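Local coordinates for cell wall surface anchor family protein (Streptococcus agalactiae serogroup V, PDB 3TW0) that serves as the adhesive tip pilin of group B streptococcal pili and probably engages the host through its magnesium-binding von Willebrand factor A domain, at residues 15-20 and 39-44; 34-39 and 353-358; 56-61 and 122-127; 109-112 and 116-119; 167-172 and 363-368. The protein carries 2 engineered substitutions. All blocks are in the same frame, centred on the assembly; numbering follows the deposited sequence.

Contact 1 of 5, residues 15-20 and 39-44; sequences VLLDNS and EAVEKL. With MG (magnesium ion), chain E.
Strand 15-18 and helix 39-44 run antiparallel, 170° between their directions and 10.1 Å between their axes, with Val15 CA and Val41 CA 7.3 Å apart. This is the strand-to-helix layer of a beta-alpha-beta crossover: the chain leaves strand 11-18, returns through helix 33-48 and enters strand 55-61, parallel to the first. It belongs to the von Willebrand factor A fold, whose DxSxS sequence begins at this strand's last residue, Asp18. Purely apolar contacts join the two segments. With CG1 anti to the backbone N (chi1 177°), Val15 splits its methyls between two helix residues: CG1 meets Val41 CG2 at 3.7 Å, whereas CG2 lies 3.6 Å from Leu44 CD2, the two side chains running past one another in opposite senses. Leu17, one strand repeat further on, brings CD1 to 4.1 Å from Val41 CG2, so that this single methyl is shared by two strand residues. All four side chains are buried. Leu16 faces the other side of the sheet and packs on helix 145-159.

Beyond the packed part the strand gives way to the metal-ion-dependent adhesion site. Asp18 OD1 accepts from Ser20 N at 2.9 Å (N-H...O angle 163°), which closes an Asx turn, and also from Ser20 OG, this time on its syn lone pair. Asp18 stays in the second shell of the modelled magnesium, its OD2 accepting from a metal-bound water and pairing with Thr172 OG1. Ser22 and Thr143 also ligate the ion, to which Ser20 OG binds at 2.0 Å.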
# COMPACT_ATOMS: atom_id res chain seq x y z
N VAL A 15 -6.15 9.32 12.01
CA VAL A 15 -5.10 8.32 12.21
C VAL A 15 -5.07 7.31 11.02
O VAL A 15 -6.11 6.74 10.63
CB VAL A 15 -5.18 7.60 13.59
CG1 VAL A 15 -4.10 6.53 13.69
CG2 VAL A 15 -5.00 8.59 14.75
N LEU A 16 -3.88 7.15 10.44
CA LEU A 16 -3.66 6.14 9.44
C LEU A 16 -2.89 5.02 10.09
O LEU A 16 -1.76 5.24 10.53
CB LEU A 16 -2.84 6.68 8.26
CG LEU A 16 -3.53 7.32 7.08
CD1 LEU A 16 -2.55 7.55 5.94
CD2 LEU A 16 -4.72 6.48 6.62
N LEU A 17 -3.50 3.84 10.17
CA LEU A 17 -2.85 2.68 10.80
C LEU A 17 -2.59 1.56 9.79
O LEU A 17 -3.53 1.00 9.25
CB LEU A 17 -3.68 2.16 12.00
CG LEU A 17 -3.22 0.91 12.76
CD1 LEU A 17 -1.81 1.05 13.30
CD2 LEU A 17 -4.22 0.49 13.86
N ASP A 18 -1.32 1.25 9.57
CA ASP A 18 -0.82 0.17 8.72
C ASP A 18 -1.09 -1.17 9.45
O ASP A 18 -0.61 -1.39 10.57
CB ASP A 18 0.68 0.44 8.49
CG ASP A 18 1.38 -0.60 7.60
OD1 ASP A 18 0.84 -1.71 7.36
OD2 ASP A 18 2.53 -0.32 7.17
N ASN A 19 -1.91 -2.03 8.86
CA ASN A 19 -2.18 -3.35 9.44
C ASN A 19 -1.77 -4.41 8.44
O ASN A 19 -2.37 -5.50 8.37
CB ASN A 19 -3.67 -3.47 9.82
CG ASN A 19 -3.99 -4.68 10.73
OD1 ASN A 19 -3.34 -4.92 11.77
ND2 ASN A 19 -5.04 -5.38 10.39
N SER A 20 -0.76 -4.11 7.63
CA SER A 20 -0.30 -5.09 6.67
C SER A 20 0.37 -6.33 7.34
O SER A 20 0.70 -6.30 8.54
CB SER A 20 0.59 -4.45 5.61
OG SER A 20 1.74 -3.87 6.20
N GLU A 39 -0.78 0.56 20.23
CA GLU A 39 -0.59 1.31 21.48
C GLU A 39 -0.30 2.78 21.24
O GLU A 39 -0.82 3.66 21.93
CB GLU A 39 0.47 0.64 22.34
CG GLU A 39 -0.07 -0.69 22.89
CD GLU A 39 0.91 -1.43 23.76
OE1 GLU A 39 2.12 -1.10 23.72
OE2 GLU A 39 0.47 -2.33 24.49
N ALA A 40 0.49 3.05 20.22
CA ALA A 40 0.81 4.42 19.85
C ALA A 40 -0.47 5.15 19.46
O ALA A 40 -0.72 6.27 19.91
CB ALA A 40 1.81 4.43 18.70
N VAL A 41 -1.29 4.51 18.61
CA VAL A 41 -2.62 5.06 18.26
C VAL A 41 -3.50 5.34 19.50
O VAL A 41 -4.01 6.45 19.66
CB VAL A 41 -3.38 4.16 17.25
CG1 VAL A 41 -4.80 4.70 16.99
CG2 VAL A 41 -2.60 4.04 15.97
N GLU A 42 -3.65 4.35 20.38
CA GLU A 42 -4.36 4.58 21.65
C GLU A 42 -3.89 5.85 22.36
O GLU A 42 -4.70 6.65 22.85
CB GLU A 42 -4.16 3.39 22.59
CG GLU A 42 -5.20 2.30 22.41
CD GLU A 42 -4.83 0.99 23.10
OE1 GLU A 42 -3.71 0.86 23.66
OE2 GLU A 42 -5.67 0.07 23.06
N LYS A 43 -2.57 6.04 22.41
CA LYS A 43 -1.98 7.19 23.11
C LYS A 43 -2.29 8.48 22.36
O LYS A 43 -2.56 9.51 22.97
CB LYS A 43 -0.46 7.04 23.26
CG LYS A 43 0.03 6.61 24.65
CD LYS A 43 0.57 5.16 24.69
CE LYS A 43 1.94 5.01 23.98
NZ LYS A 43 2.86 6.14 24.24
N LEU A 44 -2.28 8.41 21.04
CA LEU A 44 -2.56 9.61 20.26
C LEU A 44 -4.03 10.03 20.42
O LEU A 44 -4.33 11.20 20.71
CB LEU A 44 -2.14 9.44 18.81
CG LEU A 44 -2.42 10.70 18.02
CD1 LEU A 44 -1.39 11.80 18.24
CD2 LEU A 44 -2.48 10.33 16.61
MG MG E . 3.46 -3.99 5.21
O HOH W 1 3.89 -2.31 6.05
O HOH W 2 5.35 -3.84 4.07

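Contact 2 of 5, residues 34-39 and 353-358; sequences ALKAGE and CNVDDT. Engineered in segment 353-358: Cys353 (natural residue Thr).
A beta turn at the C-terminal end of edge strand 352-354, in the parallel sheet of the von Willebrand factor A fold, faces helix 33-48 here, and the touching residues are Lys36, Val355 and Asp356. It is a thin surface contact: the two segments bury 89 Å² in total and share no hydrogen bond. Lys36 alone reaches across from the helix. Its CG lies anti to the carbonyl carbon (chi1 -69°), and bends further along the chain carry the ammonium to the turn. There NZ stands 3.8 Å from Asp356 OD2, a long salt bridge, beyond direct hydrogen-bonding distance, and 4.0 Å from Val355 CG1. The lysine and aspartate side chains cross at about a right angle. The partly exposed setting would probably weaken the charge attraction further. Inward of this pair, the helix packs through Ala37 on Met23 and Ile325.

The turn is held by its own bonds. Asn354 to Asp357 form a type I turn closed by Asp357 N to Asn354 O at 2.9 Å, and Asp357 then occupies the N-cap position of helix 358-366. Cys353, an engineered residue, is disulfide-bonded to Cys360 of that helix. A second closure, an Asx turn, holds the backbone at Asp356: Asp356 N donates to Asn354 OD1 at 2.9 Å, in the carbonyl plane and on a lone pair, with a C=O...N angle of 127°.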
# COMPACT_ATOMS: atom_id res chain seq x y z
N ALA A 34 2.63 -4.57 15.22
CA ALA A 34 1.20 -4.23 15.33
C ALA A 34 0.78 -3.84 16.73
O ALA A 34 -0.01 -2.91 16.91
CB ALA A 34 0.35 -5.34 14.83
N LEU A 35 1.29 -4.58 17.72
CA LEU A 35 0.97 -4.27 19.12
C LEU A 35 1.42 -2.84 19.42
O LEU A 35 0.65 -2.04 19.98
CB LEU A 35 1.64 -5.27 20.08
CG LEU A 35 1.72 -4.97 21.60
CD1 LEU A 35 0.37 -4.87 22.29
CD2 LEU A 35 2.59 -6.00 22.32
N LYS A 36 2.64 -2.52 19.02
CA LYS A 36 3.24 -1.22 19.31
C LYS A 36 2.56 -0.10 18.55
O LYS A 36 2.36 1.00 19.08
CB LYS A 36 4.76 -1.28 19.09
CG LYS A 36 5.51 -2.16 20.16
CD LYS A 36 7.02 -2.36 19.91
CE LYS A 36 7.59 -1.32 18.93
NZ LYS A 36 8.85 -0.66 19.43
N ALA A 37 2.20 -0.37 17.29
CA ALA A 37 1.44 0.58 16.48
C ALA A 37 0.06 0.86 17.10
O ALA A 37 -0.34 2.01 17.24
CB ALA A 37 1.32 0.07 15.04
N GLY A 38 -0.64 -0.19 17.51
CA GLY A 38 -1.92 -0.03 18.16
C GLY A 38 -1.85 0.77 19.46
O GLY A 38 -2.74 1.60 19.74
N GLU A 39 -0.78 0.56 20.23
CA GLU A 39 -0.59 1.31 21.48
C GLU A 39 -0.30 2.78 21.24
O GLU A 39 -0.82 3.66 21.93
CB GLU A 39 0.47 0.64 22.34
CG GLU A 39 -0.07 -0.69 22.89
CD GLU A 39 0.91 -1.43 23.76
OE1 GLU A 39 2.12 -1.10 23.72
OE2 GLU A 39 0.47 -2.33 24.49
N CYS A 353 9.16 10.46 12.75
CA CYS A 353 9.82 10.08 14.00
C CYS A 353 9.77 8.57 14.11
O CYS A 353 8.73 7.96 13.81
CB CYS A 353 9.11 10.70 15.22
SG CYS A 353 8.85 12.50 15.18
N ASN A 354 10.87 7.95 14.54
CA ASN A 354 10.77 6.59 15.04
C ASN A 354 9.89 6.65 16.27
O ASN A 354 9.87 7.67 16.99
CB ASN A 354 12.12 5.97 15.39
CG ASN A 354 12.06 4.45 15.44
OD1 ASN A 354 11.52 3.83 16.41
ND2 ASN A 354 12.59 3.81 14.38
N VAL A 355 9.13 5.59 16.49
CA VAL A 355 8.28 5.49 17.66
C VAL A 355 9.15 5.54 18.93
O VAL A 355 8.73 6.11 19.96
CB VAL A 355 7.38 4.22 17.61
CG1 VAL A 355 8.22 2.94 17.77
CG2 VAL A 355 6.26 4.31 18.67
N ASP A 356 10.36 5.00 18.85
CA ASP A 356 11.29 5.04 19.98
C ASP A 356 11.79 6.45 20.25
O ASP A 356 12.26 6.76 21.37
CB ASP A 356 12.48 4.09 19.77
CG ASP A 356 12.09 2.62 19.91
OD1 ASP A 356 12.87 1.77 19.41
OD2 ASP A 356 11.02 2.31 20.49
N ASP A 357 11.66 7.32 19.25
CA ASP A 357 12.15 8.67 19.38
C ASP A 357 11.03 9.53 19.99
O ASP A 357 10.37 10.28 19.30
CB ASP A 357 12.61 9.16 18.03
CG ASP A 357 13.43 10.45 18.10
OD1 ASP A 357 13.55 11.07 19.17
OD2 ASP A 357 13.93 10.86 17.06
N THR A 358 10.84 9.41 21.30
CA THR A 358 9.70 10.07 21.93
C THR A 358 9.85 11.59 21.93
O THR A 358 8.87 12.34 21.92
CB THR A 358 9.43 9.55 23.38
OG1 THR A 358 10.59 9.76 24.20
CG2 THR A 358 9.06 8.05 23.37

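Contact 3 of 5, residues 56-61 and 122-127; sequences VALVTY and SRIPKE
Leu58 and Thr60 of strand 55-61 meet Ile124 and Pro125 of the connection that follows helix 114-122, and all four residues are buried. The closer pair is Leu58 with Ile124: CD2 of the leucine lies 4.0 Å from CG1 of the isoleucine, the side chains crossing at about a right angle. Thr60 and Pro125 reach toward each other tip to tip, CG2 of the threonine to CG of the proline at 4.2 Å. With CG2 anti to the backbone N, the hydroxyl of Thr60 is left on another side (chi1 -58° for OG1), where it bonds to Tyr105 O. No hydrogen bond links the segments, which bury 141 Å² between them.

The outer side is polar and looser. Ser122 is exposed, and Arg123 leaves the backbone facing the strand, yet its guanidinium turns off, NH1 bonding to Ser106 O. Lys126, partly exposed, sends NZ to a salt bridge with Glu42 OE2, while Glu127 OE2 accepts from Asn25 N.

Strand 55-61 is the outermost of the parallel sheet on this flank of the von Willebrand factor A fold. The connection runs alongside it, next to helix 33-48, with Ile124 resting on Val41 and Glu42, and Pro125 touching Leu17 of strand 11-18 and Tyr105.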
# COMPACT_ATOMS: atom_id res chain seq x y z
N VAL A 56 -11.42 13.07 16.05
CA VAL A 56 -10.58 11.98 15.58
C VAL A 56 -11.33 11.06 14.62
O VAL A 56 -12.56 10.92 14.69
CB VAL A 56 -10.06 11.09 16.74
CG1 VAL A 56 -9.04 11.85 17.57
CG2 VAL A 56 -11.23 10.58 17.60
N ALA A 57 -10.57 10.46 13.71
CA ALA A 57 -11.06 9.37 12.89
C ALA A 57 -9.91 8.38 12.69
O ALA A 57 -8.74 8.72 12.91
CB ALA A 57 -11.63 9.89 11.53
N LEU A 58 -10.24 7.16 12.28
CA LEU A 58 -9.25 6.12 12.16
C LEU A 58 -9.43 5.36 10.87
O LEU A 58 -10.53 4.80 10.59
CB LEU A 58 -9.34 5.15 13.35
CG LEU A 58 -8.60 3.83 13.29
CD1 LEU A 58 -7.12 4.02 13.35
CD2 LEU A 58 -9.09 2.88 14.45
N VAL A 59 -8.35 5.31 10.11
CA VAL A 59 -8.29 4.56 8.87
C VAL A 59 -7.22 3.48 9.02
O VAL A 59 -6.00 3.76 8.97
CB VAL A 59 -7.98 5.47 7.66
CG1 VAL A 59 -7.90 4.61 6.34
CG2 VAL A 59 -9.01 6.58 7.52
N THR A 60 -7.67 2.25 9.23
CA THR A 60 -6.77 1.11 9.28
C THR A 60 -6.74 0.45 7.90
O THR A 60 -7.77 0.28 7.26
CB THR A 60 -7.16 0.10 10.37
OG1 THR A 60 -7.18 0.76 11.65
CG2 THR A 60 -6.16 -1.01 10.41
N TYR A 61 -5.55 0.09 7.42
CA TYR A 61 -5.41 -0.34 6.04
C TYR A 61 -4.39 -1.41 5.88
O TYR A 61 -3.49 -1.58 6.70
CB TYR A 61 -5.01 0.82 5.13
CG TYR A 61 -3.56 1.29 5.25
CD1 TYR A 61 -2.57 0.78 4.40
CD2 TYR A 61 -3.18 2.29 6.18
CE1 TYR A 61 -1.25 1.21 4.49
CE2 TYR A 61 -1.85 2.75 6.25
CZ TYR A 61 -0.89 2.19 5.41
OH TYR A 61 0.46 2.60 5.43
N SER A 122 -11.95 0.72 20.45
CA SER A 122 -12.27 -0.73 20.46
C SER A 122 -11.93 -1.40 19.12
O SER A 122 -11.70 -2.61 19.03
CB SER A 122 -13.74 -0.98 20.80
OG SER A 122 -14.59 -0.81 19.66
N ARG A 123 -11.89 -0.61 18.06
CA ARG A 123 -11.59 -1.13 16.73
C ARG A 123 -10.08 -1.14 16.37
O ARG A 123 -9.70 -1.60 15.28
CB ARG A 123 -12.38 -0.36 15.71
CG ARG A 123 -13.85 -0.71 15.74
CD ARG A 123 -14.54 -0.05 14.59
NE ARG A 123 -15.98 -0.15 14.74
CZ ARG A 123 -16.85 0.59 14.06
NH1 ARG A 123 -16.44 1.48 13.19
NH2 ARG A 123 -18.15 0.41 14.25
N ILE A 124 -9.24 -0.66 17.28
CA ILE A 124 -7.80 -0.63 17.06
C ILE A 124 -7.24 -2.07 17.17
O ILE A 124 -7.20 -2.63 18.25
CB ILE A 124 -7.10 0.30 18.10
CG1 ILE A 124 -7.45 1.78 17.88
CG2 ILE A 124 -5.58 0.15 18.08
CD1 ILE A 124 -7.06 2.64 19.08
N PRO A 125 -6.79 -2.66 16.06
CA PRO A 125 -6.14 -3.97 16.18
C PRO A 125 -4.75 -3.89 16.86
O PRO A 125 -4.08 -2.84 16.80
CB PRO A 125 -5.97 -4.40 14.73
CG PRO A 125 -5.74 -3.09 14.00
CD PRO A 125 -6.74 -2.16 14.66
N LYS A 126 -4.33 -5.00 17.47
CA LYS A 126 -3.05 -5.12 18.16
C LYS A 126 -2.26 -6.24 17.50
O LYS A 126 -1.19 -6.63 17.97
CB LYS A 126 -3.28 -5.42 19.65
CG LYS A 126 -4.08 -4.34 20.41
CD LYS A 126 -3.23 -3.10 20.69
CE LYS A 126 -3.97 -2.04 21.50
NZ LYS A 126 -4.07 -2.40 22.94
N GLU A 127 -2.80 -6.78 16.42
CA GLU A 127 -2.13 -7.86 15.70
C GLU A 127 -2.51 -7.75 14.23
O GLU A 127 -3.55 -7.17 13.92
CB GLU A 127 -2.52 -9.24 16.30
CG GLU A 127 -1.78 -10.47 15.71
CD GLU A 127 -0.27 -10.39 15.86
OE1 GLU A 127 0.28 -10.83 16.90
OE2 GLU A 127 0.40 -9.87 14.93

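Contact 4 of 5, residues 109-112 and 116-119; sequences NLTN and EVNI
A tight strand-to-helix connection at the edge of the von Willebrand factor A domain brings Thr111, the last residue of strand 110-111, against Glu116 and Val117 in the first turns of helix 114-122. The CA atoms run in step, Thr111 to Glu116 at 6.8 Å and Asn112 to Val117 at 6.7 Å, and the segments together bury 162 Å².

One hydrogen bond crosses the contact. Thr111 OG1 donates to Glu116 OE1 at 2.7 Å, and the carboxylate oxygen accepts on its anti lone pair, away from the other oxygen. The hydroxyl stands opposite the backbone N about the CA-CB bond (chi1 -169°), while the glutamate chain is extended beyond CG (chi2 -168°), which lets its carboxylate come back to the strand. The same threonine oxygen accepts from Asp113 N two residues on, the spacing of an ST turn, so it is gripped both as donor and as acceptor and its rotation is fixed. Asp113 OD1 in turn bonds to Glu116 N, tying the residue just before the helix to its first turn.

Beside the polar pair, Thr111 CG2 packs on Glu116 CB at 3.8 Å and more loosely on Val117 CG2 at 4.4 Å. Val117 CG2 also borders the backbone of Asn112, 4.4 Å from its carbonyl carbon.

Strand 110-111 lies along strand 55-61 through backbone bonding of Thr111 with Val56. Leu110 points away from the helix; its side chain touches Ala57 and Ile155 of helix 145-159, whereas Glu116 and Ile119 rest on Tyr107 of strand 107-108.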
# COMPACT_ATOMS: atom_id res chain seq x y z
N ASN A 109 -15.70 8.53 10.37
CA ASN A 109 -16.26 9.86 10.65
C ASN A 109 -15.51 10.59 11.76
O ASN A 109 -15.30 10.07 12.87
CB ASN A 109 -17.72 9.74 11.00
CG ASN A 109 -18.49 8.98 9.97
OD1 ASN A 109 -19.17 8.00 10.30
ND2 ASN A 109 -18.37 9.39 8.70
N LEU A 110 -15.07 11.80 11.47
CA LEU A 110 -14.37 12.58 12.47
C LEU A 110 -15.34 12.72 13.62
O LEU A 110 -16.53 13.02 13.39
CB LEU A 110 -14.01 13.96 11.94
CG LEU A 110 -12.83 13.95 10.96
CD1 LEU A 110 -12.77 15.32 10.23
CD2 LEU A 110 -11.53 13.62 11.73
N THR A 111 -14.87 12.49 14.85
CA THR A 111 -15.76 12.60 15.98
C THR A 111 -15.09 13.16 17.25
O THR A 111 -13.88 12.96 17.44
CB THR A 111 -16.50 11.27 16.25
OG1 THR A 111 -17.56 11.48 17.21
CG2 THR A 111 -15.50 10.16 16.72
N ASN A 112 -15.88 13.88 18.06
CA ASN A 112 -15.58 14.19 19.48
C ASN A 112 -16.62 13.64 20.47
O ASN A 112 -16.55 13.92 21.67
CB ASN A 112 -15.40 15.69 19.74
CG ASN A 112 -16.60 16.52 19.27
OD1 ASN A 112 -17.75 16.05 19.23
ND2 ASN A 112 -16.32 17.77 18.88
N GLU A 116 -18.51 7.45 20.76
CA GLU A 116 -17.92 7.18 19.44
C GLU A 116 -16.40 7.03 19.52
O GLU A 116 -15.84 6.16 18.87
CB GLU A 116 -18.33 8.25 18.44
CG GLU A 116 -19.84 8.18 18.16
CD GLU A 116 -20.33 9.01 16.97
OE1 GLU A 116 -19.75 10.04 16.64
OE2 GLU A 116 -21.33 8.59 16.34
N VAL A 117 -15.75 7.86 20.33
CA VAL A 117 -14.31 7.72 20.54
C VAL A 117 -14.01 6.31 21.05
O VAL A 117 -13.10 5.65 20.53
CB VAL A 117 -13.77 8.82 21.49
CG1 VAL A 117 -12.27 8.63 21.78
CG2 VAL A 117 -14.02 10.17 20.87
N ASN A 118 -14.79 5.85 22.04
CA ASN A 118 -14.71 4.50 22.58
C ASN A 118 -14.89 3.40 21.52
O ASN A 118 -14.24 2.37 21.59
CB ASN A 118 -15.81 4.27 23.62
CG ASN A 118 -15.55 4.95 24.96
OD1 ASN A 118 -14.42 5.35 25.27
ND2 ASN A 118 -16.60 5.09 25.75
N ILE A 119 -15.80 3.61 20.58
CA ILE A 119 -15.97 2.66 19.48
C ILE A 119 -14.68 2.61 18.65
O ILE A 119 -14.16 1.53 18.36
CB ILE A 119 -17.12 3.03 18.55
CG1 ILE A 119 -18.44 2.93 19.30
CG2 ILE A 119 -17.17 2.09 17.38
CD1 ILE A 119 -19.54 3.73 18.65

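Contact 5 of 5, residues 167-172 and 363-368; sequences LIFHVT and DELNKY
Buried helix-on-sheet packing joins the last helix, 358-366, and the residues just after it to strand 165-172, the middle strand of the five-stranded parallel sheet of the von Willebrand factor A fold. The evidence is a pair of strand residues two apart, Leu167 and Phe169, pointing at the helix, with no hydrogen bond across and 170 Å² buried in all. The backbones stay well separated, Leu167 CA to Leu365 CA being 10.1 Å, so side chains bridge the gap.

Leu167 meets Tyr368. Its CD1 lies 4.0 Å from Tyr368 OH and its CD2 4.2 Å from Tyr368 CE2, the two side chains approaching at a slant. Tyr368 follows the helix, its N donating to Leu365 O at 3.0 Å. Lys367 CD lies over one face of the tyrosine ring, 3.4 Å above the plane, and the Tyr368 hydroxyl has a weak hydrogen bond to Asp319 OD2. Phe169 makes the looser contacts: CE1 is 4.5 Å from Leu365 CD2 and 4.4 Å from Glu364 OE2. Leu365 gets there by its end, with CG set anti to the carbonyl carbon (chi1 -72°).

Helix 33-48 flanks the contact, Leu44 touching both Phe169 and Leu365. On the neighbouring strand, 319-324, Phe321 packs against Leu167, Glu364 and Tyr368, so the C-terminal helix straddles two adjacent strands.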
# COMPACT_ATOMS: atom_id res chain seq x y z
N LEU A 167 -4.85 17.20 10.86
CA LEU A 167 -3.64 16.40 10.95
C LEU A 167 -3.86 14.97 10.45
O LEU A 167 -4.88 14.34 10.76
CB LEU A 167 -3.12 16.37 12.38
CG LEU A 167 -2.07 15.31 12.72
CD1 LEU A 167 -0.73 15.60 12.00
CD2 LEU A 167 -1.88 15.23 14.24
N ILE A 168 -2.92 14.48 9.64
CA ILE A 168 -2.85 13.03 9.40
C ILE A 168 -1.68 12.48 10.21
O ILE A 168 -0.55 13.00 10.12
CB ILE A 168 -2.75 12.66 7.89
CG1 ILE A 168 -4.04 13.10 7.16
CG2 ILE A 168 -2.52 11.13 7.76
CD1 ILE A 168 -3.90 13.13 5.65
N PHE A 169 -1.98 11.47 11.04
CA PHE A 169 -0.98 10.81 11.87
C PHE A 169 -0.88 9.34 11.43
O PHE A 169 -1.81 8.55 11.62
CB PHE A 169 -1.41 10.93 13.33
CG PHE A 169 -0.37 10.50 14.32
CD1 PHE A 169 0.45 11.45 14.92
CD2 PHE A 169 -0.25 9.16 14.72
CE1 PHE A 169 1.40 11.07 15.86
CE2 PHE A 169 0.70 8.76 15.68
CZ PHE A 169 1.53 9.72 16.24
N HIS A 170 0.26 9.00 10.85
CA HIS A 170 0.37 7.75 10.07
C HIS A 170 1.39 6.87 10.73
O HIS A 170 2.56 7.25 10.88
CB HIS A 170 0.77 8.11 8.64
CG HIS A 170 0.99 6.93 7.74
ND1 HIS A 170 1.76 7.02 6.59
CD2 HIS A 170 0.54 5.65 7.79
CE1 HIS A 170 1.77 5.84 5.98
NE2 HIS A 170 1.03 5.00 6.69
N VAL A 171 0.93 5.69 11.14
CA VAL A 171 1.75 4.73 11.86
C VAL A 171 1.96 3.47 11.03
O VAL A 171 0.99 2.76 10.68
CB VAL A 171 1.10 4.33 13.21
CG1 VAL A 171 2.09 3.52 14.02
CG2 VAL A 171 0.65 5.59 13.97
N THR A 172 3.23 3.17 10.75
CA THR A 172 3.54 2.18 9.72
C THR A 172 4.99 1.74 9.86
O THR A 172 5.77 2.38 10.56
CB THR A 172 3.30 2.81 8.30
OG1 THR A 172 3.70 1.91 7.26
CG2 THR A 172 4.05 4.14 8.14
N ASP A 363 7.83 16.70 20.56
CA ASP A 363 8.12 18.01 19.99
C ASP A 363 7.14 18.43 18.91
O ASP A 363 6.66 19.57 18.92
CB ASP A 363 9.56 18.12 19.50
CG ASP A 363 10.56 18.33 20.65
OD1 ASP A 363 10.15 18.66 21.79
OD2 ASP A 363 11.77 18.15 20.40
N GLU A 364 6.80 17.51 18.01
CA GLU A 364 5.88 17.85 16.92
C GLU A 364 4.44 18.12 17.43
O GLU A 364 3.80 19.09 17.00
CB GLU A 364 5.94 16.80 15.80
CG GLU A 364 5.50 15.36 16.20
CD GLU A 364 5.64 14.33 15.06
OE1 GLU A 364 6.18 14.68 13.98
OE2 GLU A 364 5.24 13.15 15.26
N LEU A 365 3.95 17.29 18.36
CA LEU A 365 2.58 17.38 18.87
C LEU A 365 2.36 18.57 19.79
O LEU A 365 1.24 19.10 19.89
CB LEU A 365 2.21 16.11 19.64
CG LEU A 365 1.99 14.83 18.83
CD1 LEU A 365 1.90 13.64 19.74
CD2 LEU A 365 0.73 14.95 17.96
N ASN A 366 3.44 18.99 20.47
CA ASN A 366 3.39 20.07 21.46
C ASN A 366 2.68 21.35 21.01
O ASN A 366 1.90 21.91 21.79
CB ASN A 366 4.81 20.37 21.97
CG ASN A 366 4.82 21.38 23.13
OD1 ASN A 366 4.09 21.24 24.13
ND2 ASN A 366 5.66 22.40 22.99
N LYS A 367 2.95 21.80 19.78
CA LYS A 367 2.21 22.88 19.10
C LYS A 367 0.69 22.92 19.38
O LYS A 367 0.12 23.99 19.64
CB LYS A 367 2.46 22.79 17.59
CG LYS A 367 1.37 23.43 16.71
CD LYS A 367 1.23 22.71 15.35
CE LYS A 367 2.16 23.27 14.28
NZ LYS A 367 2.34 22.32 13.15
N TYR A 368 0.04 21.76 19.32
CA TYR A 368 -1.42 21.68 19.47
C TYR A 368 -1.83 21.68 20.92
O TYR A 368 -2.75 22.38 21.30
CB TYR A 368 -1.98 20.41 18.83
CG TYR A 368 -1.51 20.13 17.43
CD1 TYR A 368 -1.93 20.92 16.36
CD2 TYR A 368 -0.68 19.04 17.15
CE1 TYR A 368 -1.51 20.66 15.07
CE2 TYR A 368 -0.26 18.76 15.86
CZ TYR A 368 -0.68 19.58 14.82
OH TYR A 368 -0.28 19.32 13.53

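Contacts 1, 2, 3 and 5 all reach the same parallel sheet, and helix 33-48 links the first two, which share Glu39 and touch through Leu17 CD1 and Ala37 CB, 3.7 Å apart. Strand neighbours tie contact 1 to contact 3 (Val15 O to Val59 N, 2.7 Å) and to contact 5 (Leu16 N to Phe169 O, 2.8 Å). Contact 3 touches contact 4 at Ala57 CB and Asn109 O, 3.9 Å apart, and joins contact 5 by Tyr61 OH to His170 NE2, 2.8 Å. Contact 1 carries a magnesium ligand; Thr60 of contact 3 has its side chain about 11 Å from the ion. Contact 4 lies away from the site.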